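Local coordinates for protein ALDH21) (Physcomitrella patens subsp. patens, PDB 5MZ5) that oxidises succinic semialdehyde with NADP(+) as the electron acceptor, as a member of the aldehyde dehydrogenase family, at residues Gly441-Ile446 with Gln479-Leu484; Ile321-Leu326 with Asp470-Arg475. All coordinates share one frame; numbering follows the deposited sequence.

Interaction 1 (Gly441-Ile446 with Gln479-Leu484); sequences GLQSGI and QPYGGL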
loop_
_atom_site.group_PDB
_atom_site.type_symbol
_atom_site.label_atom_id
_atom_site.label_comp_id
_atom_site.label_asym_id
_atom_site.label_seq_id
_atom_site.Cartn_x
_atom_site.Cartn_y
_atom_site.Cartn_z
ATOM N N GLY A 441 18.549 -10.056 -19.619
ATOM C CA GLY A 441 17.526 -10.501 -18.677
ATOM C C GLY A 441 16.321 -9.596 -18.631
ATOM O O GLY A 441 15.909 -9.168 -17.557
ATOM N N LEU A 442 15.743 -9.309 -19.795
ATOM C CA LEU A 442 14.611 -8.400 -19.906
ATOM C C LEU A 442 13.284 -9.115 -19.693
ATOM O O LEU A 442 12.644 -8.921 -18.655
ATOM C CB LEU A 442 14.712 -7.642 -21.253
ATOM C CG LEU A 442 13.878 -6.382 -21.538
ATOM C CD1 LEU A 442 13.578 -5.580 -20.322
ATOM C CD2 LEU A 442 14.577 -5.502 -22.539
ATOM N N GLN A 443 12.881 -9.960 -20.646
ATOM C CA GLN A 443 11.635 -10.719 -20.575
ATOM C C GLN A 443 11.803 -12.117 -21.130
ATOM O O GLN A 443 12.726 -12.381 -21.892
ATOM C CB GLN A 443 10.457 -9.983 -21.257
ATOM C CG GLN A 443 10.020 -8.734 -20.504
ATOM C CD GLN A 443 8.663 -8.162 -20.820
ATOM O OE1 GLN A 443 8.200 -7.266 -20.127
ATOM N NE2 GLN A 443 7.989 -8.641 -21.857
ATOM N N SER A 444 10.932 -13.020 -20.698
ATOM C CA SER A 444 10.861 -14.423 -21.122
ATOM C C SER A 444 9.390 -14.784 -21.293
ATOM O O SER A 444 8.531 -14.155 -20.681
ATOM C CB SER A 444 11.487 -15.325 -20.068
ATOM O OG SER A 444 12.897 -15.330 -20.188
ATOM N N GLY A 445 9.124 -15.784 -22.121
ATOM C CA GLY A 445 7.790 -16.288 -22.387
ATOM C C GLY A 445 7.716 -17.769 -22.080
ATOM O O GLY A 445 8.721 -18.476 -22.177
ATOM N N ILE A 446 6.527 -18.240 -21.668
ATOM C CA ILE A 446 6.265 -19.652 -21.382
ATOM C C ILE A 446 4.811 -20.046 -21.725
ATOM O O ILE A 446 3.868 -19.459 -21.190
ATOM C CB ILE A 446 6.667 -20.098 -19.927
ATOM C CG1 ILE A 446 6.300 -21.592 -19.696
ATOM C CG2 ILE A 446 6.062 -19.180 -18.833
ATOM C CD1 ILE A 446 6.721 -22.207 -18.445
ATOM N N GLN A 479 2.672 -1.937 -16.631
ATOM C CA GLN A 479 3.455 -2.972 -15.957
ATOM C C GLN A 479 4.871 -2.487 -15.572
ATOM O O GLN A 479 5.406 -1.622 -16.278
ATOM C CB GLN A 479 3.547 -4.226 -16.852
ATOM C CG GLN A 479 4.785 -4.272 -17.761
ATOM C CD GLN A 479 4.804 -5.450 -18.674
ATOM O OE1 GLN A 479 3.799 -5.780 -19.314
ATOM N NE2 GLN A 479 5.955 -6.100 -18.764
ATOM N N PRO A 480 5.531 -3.052 -14.524
ATOM C CA PRO A 480 6.947 -2.684 -14.292
ATOM C C PRO A 480 7.780 -3.351 -15.398
ATOM O O PRO A 480 7.764 -4.574 -15.550
ATOM C CB PRO A 480 7.244 -3.220 -12.892
ATOM C CG PRO A 480 6.252 -4.332 -12.683
ATOM C CD PRO A 480 5.055 -4.080 -13.562
ATOM N N TYR A 481 8.380 -2.528 -16.254
ATOM C CA TYR A 481 9.140 -2.998 -17.406
ATOM C C TYR A 481 10.621 -2.652 -17.271
ATOM O O TYR A 481 10.984 -1.501 -17.056
ATOM C CB TYR A 481 8.520 -2.435 -18.706
ATOM C CG TYR A 481 9.355 -2.690 -19.942
ATOM C CD1 TYR A 481 9.248 -3.888 -20.644
ATOM C CD2 TYR A 481 10.268 -1.741 -20.399
ATOM C CE1 TYR A 481 10.023 -4.130 -21.779
ATOM C CE2 TYR A 481 11.067 -1.984 -21.514
ATOM C CZ TYR A 481 10.931 -3.174 -22.209
ATOM O OH TYR A 481 11.722 -3.400 -23.315
ATOM N N GLY A 482 11.453 -3.660 -17.432
ATOM C CA GLY A 482 12.893 -3.521 -17.299
ATOM C C GLY A 482 13.525 -4.856 -17.014
ATOM O O GLY A 482 12.840 -5.889 -17.004
ATOM N N GLY A 483 14.831 -4.859 -16.818
ATOM C CA GLY A 483 15.479 -6.144 -16.635
ATOM C C GLY A 483 16.649 -6.268 -15.700
ATOM O O GLY A 483 17.020 -5.344 -14.970
ATOM N N LEU A 484 17.201 -7.473 -15.733
ATOM C CA LEU A 484 18.357 -7.889 -14.960
ATOM C C LEU A 484 19.518 -7.996 -15.912
ATOM O O LEU A 484 19.340 -7.841 -17.134
ATOM C CB LEU A 484 18.077 -9.263 -14.285
ATOM C CG LEU A 484 16.816 -9.373 -13.406
ATOM C CD1 LEU A 484 16.763 -10.740 -12.708
ATOM C CD2 LEU A 484 16.740 -8.247 -12.375
HETATM O O HOH W 1 10.044 -6.484 -17.871
#

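Interaction 2 (Ile321-Leu326 with Asp470-Arg475); sequences IHMQRL and DSPALR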
loop_
_atom_site.group_PDB
_atom_site.type_symbol
_atom_site.label_atom_id
_atom_site.label_comp_id
_atom_site.label_asym_id
_atom_site.label_seq_id
_atom_site.Cartn_x
_atom_site.Cartn_y
_atom_site.Cartn_z
ATOM N N ILE A 321 12.369 -6.567 -26.583
ATOM C CA ILE A 321 11.673 -7.774 -26.104
ATOM C C ILE A 321 11.271 -8.712 -27.272
ATOM O O ILE A 321 10.428 -9.588 -27.095
ATOM C CB ILE A 321 10.498 -7.490 -25.130
ATOM C CG1 ILE A 321 9.427 -6.543 -25.760
ATOM C CG2 ILE A 321 11.045 -6.982 -23.793
ATOM C CD1 ILE A 321 8.164 -6.216 -24.845
ATOM N N HIS A 322 11.918 -8.555 -28.444
ATOM C CA HIS A 322 11.740 -9.437 -29.595
ATOM C C HIS A 322 12.046 -10.885 -29.157
ATOM O O HIS A 322 12.986 -11.096 -28.396
ATOM C CB HIS A 322 12.706 -8.995 -30.712
ATOM C CG HIS A 322 13.065 -10.068 -31.707
ATOM N ND1 HIS A 322 14.383 -10.378 -31.985
ATOM C CD2 HIS A 322 12.263 -10.828 -32.491
ATOM C CE1 HIS A 322 14.340 -11.350 -32.879
ATOM N NE2 HIS A 322 13.085 -11.654 -33.213
ATOM N N MET A 323 11.221 -11.869 -29.569
ATOM C CA MET A 323 11.481 -13.275 -29.213
ATOM C C MET A 323 12.581 -13.802 -30.146
ATOM O O MET A 323 12.332 -14.122 -31.314
ATOM C CB MET A 323 10.204 -14.121 -29.274
ATOM C CG MET A 323 10.395 -15.588 -28.891
ATOM S SD MET A 323 8.962 -16.567 -29.435
ATOM C CE MET A 323 9.334 -16.714 -31.200
ATOM N N GLN A 324 13.813 -13.833 -29.631
ATOM C CA GLN A 324 14.983 -14.256 -30.401
ATOM C C GLN A 324 15.203 -15.768 -30.353
ATOM O O GLN A 324 15.701 -16.330 -31.321
ATOM C CB GLN A 324 16.231 -13.509 -29.913
ATOM C CG GLN A 324 17.419 -13.617 -30.871
ATOM C CD GLN A 324 18.575 -12.769 -30.405
ATOM O OE1 GLN A 324 18.422 -11.585 -30.080
ATOM N NE2 GLN A 324 19.757 -13.359 -30.341
ATOM N N ARG A 325 14.850 -16.411 -29.221
ATOM C CA ARG A 325 15.077 -17.845 -29.007
ATOM C C ARG A 325 13.784 -18.572 -28.655
ATOM O O ARG A 325 13.024 -18.126 -27.786
ATOM C CB ARG A 325 16.146 -18.081 -27.921
ATOM C CG ARG A 325 17.502 -17.413 -28.205
ATOM C CD ARG A 325 18.455 -17.586 -27.043
ATOM N NE ARG A 325 18.106 -16.766 -25.875
ATOM C CZ ARG A 325 18.136 -17.198 -24.619
ATOM N NH1 ARG A 325 17.873 -16.367 -23.621
ATOM N NH2 ARG A 325 18.449 -18.463 -24.348
ATOM N N LEU A 326 13.530 -19.682 -29.367
ATOM C CA LEU A 326 12.331 -20.476 -29.191
ATOM C C LEU A 326 12.704 -21.912 -28.822
ATOM O O LEU A 326 13.364 -22.591 -29.607
ATOM C CB LEU A 326 11.471 -20.409 -30.472
ATOM C CG LEU A 326 10.144 -21.171 -30.521
ATOM C CD1 LEU A 326 9.270 -20.927 -29.257
ATOM C CD2 LEU A 326 9.389 -20.840 -31.806
ATOM N N ASP A 470 1.767 -16.393 -23.629
ATOM C CA ASP A 470 2.040 -15.413 -24.668
ATOM C C ASP A 470 3.565 -15.374 -24.778
ATOM O O ASP A 470 4.270 -15.893 -23.899
ATOM C CB ASP A 470 1.408 -14.019 -24.404
ATOM C CG ASP A 470 1.185 -13.164 -25.654
ATOM O OD1 ASP A 470 1.878 -13.393 -26.674
ATOM O OD2 ASP A 470 0.327 -12.267 -25.612
ATOM N N SER A 471 4.063 -14.820 -25.883
ATOM C CA SER A 471 5.481 -14.697 -26.171
ATOM C C SER A 471 6.072 -13.577 -25.287
ATOM O O SER A 471 5.299 -12.746 -24.774
ATOM C CB SER A 471 5.688 -14.378 -27.653
ATOM O OG SER A 471 5.827 -12.978 -27.835
ATOM N N PRO A 472 7.425 -13.500 -25.150
ATOM C CA PRO A 472 8.028 -12.426 -24.323
ATOM C C PRO A 472 7.863 -11.007 -24.892
ATOM O O PRO A 472 8.257 -10.047 -24.225
ATOM C CB PRO A 472 9.525 -12.803 -24.299
ATOM C CG PRO A 472 9.732 -13.625 -25.566
ATOM C CD PRO A 472 8.465 -14.409 -25.696
ATOM N N ALA A 473 7.323 -10.863 -26.121
ATOM C CA ALA A 473 7.173 -9.557 -26.751
ATOM C C ALA A 473 5.984 -8.724 -26.210
ATOM O O ALA A 473 5.769 -7.597 -26.658
ATOM C CB ALA A 473 7.114 -9.696 -28.265
ATOM N N LEU A 474 5.303 -9.220 -25.178
ATOM C CA LEU A 474 4.179 -8.533 -24.562
ATOM C C LEU A 474 4.588 -7.492 -23.520
ATOM O O LEU A 474 5.353 -7.780 -22.605
ATOM C CB LEU A 474 3.179 -9.549 -23.981
ATOM C CG LEU A 474 1.883 -9.008 -23.347
ATOM C CD1 LEU A 474 1.015 -8.274 -24.374
ATOM C CD2 LEU A 474 1.091 -10.148 -22.717
ATOM N N ARG A 475 4.062 -6.275 -23.676
ATOM C CA ARG A 475 4.226 -5.190 -22.730
ATOM C C ARG A 475 2.934 -4.388 -22.555
ATOM O O ARG A 475 2.394 -3.859 -23.529
ATOM C CB ARG A 475 5.393 -4.251 -23.090
ATOM C CG ARG A 475 5.618 -3.191 -21.979
ATOM C CD ARG A 475 6.524 -2.067 -22.411
ATOM N NE ARG A 475 6.698 -1.086 -21.341
ATOM C CZ ARG A 475 7.512 -0.040 -21.411
ATOM N NH1 ARG A 475 8.215 0.191 -22.513
ATOM N NH2 ARG A 475 7.649 0.770 -20.369
#

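Interaction 1 (Gly441-Ile446 with Gln479-Leu484)
Leu442 CD1 lies over one face of the Tyr481 ring, 4.0 Å from Tyr481 CZ, and Gln443 OE1 sits at the ring edge near its plane, 3.6 Å from Tyr481 CD1. The opposite face takes the guanidinium of Arg475 in a cation-pi contact. This is the substrate-binding side of the aldehyde dehydrogenase fold, where the start of a sheet strand meets an irregular loop; Tyr481 and Arg475 are seen to bind succinate in this protein, though none is bound to this chain. CG of Tyr481 stands anti to the backbone N (chi1 171°), which turns the ring toward Leu442 and Gln443, at the start of strand 443-447. There the phenol oxygen comes alongside the other leucine methyl, with Tyr481 OH 3.6 Å from Leu442 CD2, and hydrogen-bonds a bound glycerol. An alanine in place of Tyr481 would probably open a gap between Leu442 and Arg475 and leave the guanidinium without its aromatic partner.

The Gln443 amide is turned 71° from the ring and meets Gln479 tip to tip, the two amides nearly coplanar (13° apart), with Gln443 OE1 2.9 Å from Gln479 NE2. The other branch of each amide is held by main-chain atoms: Gln443 NE2 donates to the carbonyls of Pro472 and Leu474, and Gln479 OE1 accepts from Val476 N. At the other end of the contact the main chains join directly, Leu484 N donating to Gly441 O over 2.8 Å in a nearly straight bond. Gly483, with no side chain, lets the loop come close, its CA 3.2 Å from Gly441 O. Between these two ends a water bridges the segments, giving a proton to Gln443 OE1 at 3.0 Å and accepting from Gly482 N at 3.2 Å.

Interaction 2 (Ile321-Leu326 with Asp470-Arg475)
Ile321 carries CG1 between its backbone N and carbonyl carbon (chi1 57°), and with the chain then fully extended its CD1 reaches the end of the turn and Arg475 just beyond it. The methyl, Ile321 CD1, lies 3.3 Å from Ala473 O and 3.8 Å from Arg475 CB. Met323 works differently: its CG is anti to the backbone N (chi1 -179°), which carries CG obliquely across the CG-CD edge of the Pro472 ring, Met323 CB being 3.8 Å from Pro472 CG, before a bend at the sulfur takes the terminal methyl away. The main chains also come close at Ile321, where Ala473 CA approaches Ile321 O at 3.3 Å in a CA-H...O contact, with 127° at the hydrogen.

Local hydrogen bonds shape the loop on its side of the contact. Ser471 to Leu474 makes a type I beta turn, reinforced by an ST turn in which Ala473 N donates to Ser471 OG over 3.1 Å. Just before it, Ser471 N donates to Asp470 OD1 at 2.7 Å, while Asp470 OD2 forms salt bridges with Arg307 and with Arg510 of the second subunit.

Pro472 also packs on Ala290, and Met323 touches Cys292 of strand 290-294 and Val420 of strand 419-425, whereas the extended Arg475, a succinate-binding residue, runs against Leu194 and His197 of helix 193-205.

The four segments alternate along the chain: 321-326 of interaction 2, 441-446 of interaction 1, then 470-475 and 479-484. The contact centres lie about 9 Å apart. Strands 323-329 and 443-447 flank strand 290-294 in one mixed sheet, each pairing with it in parallel, and a single loop after strand 465-468 meets the start of both. Gln443 of interaction 1 ties that loop's turn to its own strand, and Ser444 packs against Pro472. Both contacts also touch the second subunit. One continuous loop thus brings Arg475 and Tyr481, both seen to bind succinate, together at the substrate site, joining it to the sheet and the subunit interface.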